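Local coordinates for protein geranyltranstransferase (Campylobacter jejuni, PDB 3NPK) that probably catalyses the condensation of geranyl diphosphate with isopentenyl diphosphate to farnesyl diphosphate, releasing pyrophosphate, in isoprenoid biosynthesis, at residues F26-E29 with A30-L33. Residues are numbered along the deposited sequence; the frame is centred on the assembly and turned at random.
Sequences FFNE and ALAL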
# COMPACT_ATOMS: atom_id res chain seq x y z
N PHE A 26 -1.35 7.58 20.73
CA PHE A 26 -2.65 7.42 20.07
C PHE A 26 -2.64 6.76 18.71
O PHE A 26 -3.70 6.62 18.10
CB PHE A 26 -3.41 8.76 19.98
CG PHE A 26 -2.72 9.82 19.15
CD1 PHE A 26 -2.65 9.73 17.76
CD2 PHE A 26 -2.14 10.92 19.77
CE1 PHE A 26 -2.02 10.72 17.01
CE2 PHE A 26 -1.53 11.91 19.02
CZ PHE A 26 -1.45 11.80 17.65
N PHE A 27 -1.48 6.32 18.21
CA PHE A 27 -1.48 5.78 16.86
C PHE A 27 -2.43 4.60 16.72
O PHE A 27 -3.15 4.50 15.72
CB PHE A 27 -0.07 5.44 16.36
CG PHE A 27 0.02 5.41 14.86
CD1 PHE A 27 0.06 6.60 14.14
CD2 PHE A 27 0.03 4.21 14.16
CE1 PHE A 27 0.12 6.60 12.74
CE2 PHE A 27 0.09 4.20 12.76
CZ PHE A 27 0.14 5.39 12.06
N ASN A 28 -2.46 3.69 17.70
CA ASN A 28 -3.39 2.57 17.61
C ASN A 28 -4.85 3.00 17.58
O ASN A 28 -5.65 2.46 16.81
CB ASN A 28 -3.17 1.55 18.73
CG ASN A 28 -1.87 0.79 18.57
OD1 ASN A 28 -1.37 0.61 17.46
ND2 ASN A 28 -1.31 0.33 19.69
N GLU A 29 -5.20 3.94 18.44
CA GLU A 29 -6.56 4.46 18.45
C GLU A 29 -6.90 5.11 17.11
O GLU A 29 -8.01 4.94 16.58
CB GLU A 29 -6.74 5.45 19.61
CG GLU A 29 -6.85 4.76 20.96
CD GLU A 29 -5.51 4.43 21.62
OE1 GLU A 29 -4.45 4.70 21.02
OE2 GLU A 29 -5.52 3.90 22.76
N ALA A 30 -5.95 5.85 16.54
CA ALA A 30 -6.17 6.50 15.26
C ALA A 30 -6.33 5.48 14.12
O ALA A 30 -7.15 5.67 13.22
CB ALA A 30 -5.02 7.44 14.96
N LEU A 31 -5.56 4.40 14.18
CA LEU A 31 -5.70 3.30 13.21
C LEU A 31 -7.10 2.70 13.26
O LEU A 31 -7.69 2.37 12.22
CB LEU A 31 -4.67 2.18 13.51
CG LEU A 31 -3.22 2.35 13.02
CD1 LEU A 31 -2.28 1.37 13.72
CD2 LEU A 31 -3.14 2.18 11.49
N ALA A 32 -7.62 2.51 14.46
CA ALA A 32 -8.91 1.84 14.65
C ALA A 32 -10.11 2.74 14.37
O ALA A 32 -11.16 2.26 13.99
CB ALA A 32 -9.00 1.28 16.07
N LEU A 33 -9.93 4.04 14.57
CA LEU A 33 -11.07 4.94 14.66
C LEU A 33 -12.02 4.86 13.47
O LEU A 33 -13.23 4.69 13.64
CB LEU A 33 -10.56 6.38 14.83
CG LEU A 33 -11.57 7.42 15.29
CD1 LEU A 33 -12.07 7.07 16.69
CD2 LEU A 33 -10.95 8.81 15.26
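F27 and L31, one helical turn apart, make the main side-chain contact here. L31 brings its CD1 methyl obliquely against the F27 ring, 3.7 Å from F27 CD2, with L31 CG 3.8 Å from F27 CE2. The ring gets there because F27 CG stands anti to the backbone N (chi1 -157°), which carries it forward along the helix, to where L31 crosses it at a slant. One residue earlier, F26 turns its ring edge to the A30 methyl, more loosely, with F26 CD1 4.3 Å from A30 CB. N28 OD1 lies 3.9 Å from L31 CD1, but its polar partner is the backbone N of V20, in the loop before the helix. A30 N donates to F26 O at 2.8 Å, nearly in line with the carbonyl. L31 N to F27 O and A32 N to N28 O follow, then a weak L33 N to E29 O bond. Farther out, A30 and L31 pack on helix 103-122, F27 on A152 and L31 on L144 of the second subunit, and F26 meets F156 there. This is the N-terminal end, about two turns, of helix 27-37, with F26 at the N-cap, set at the dimer interface of the mostly helical polyprenyl synthetase fold.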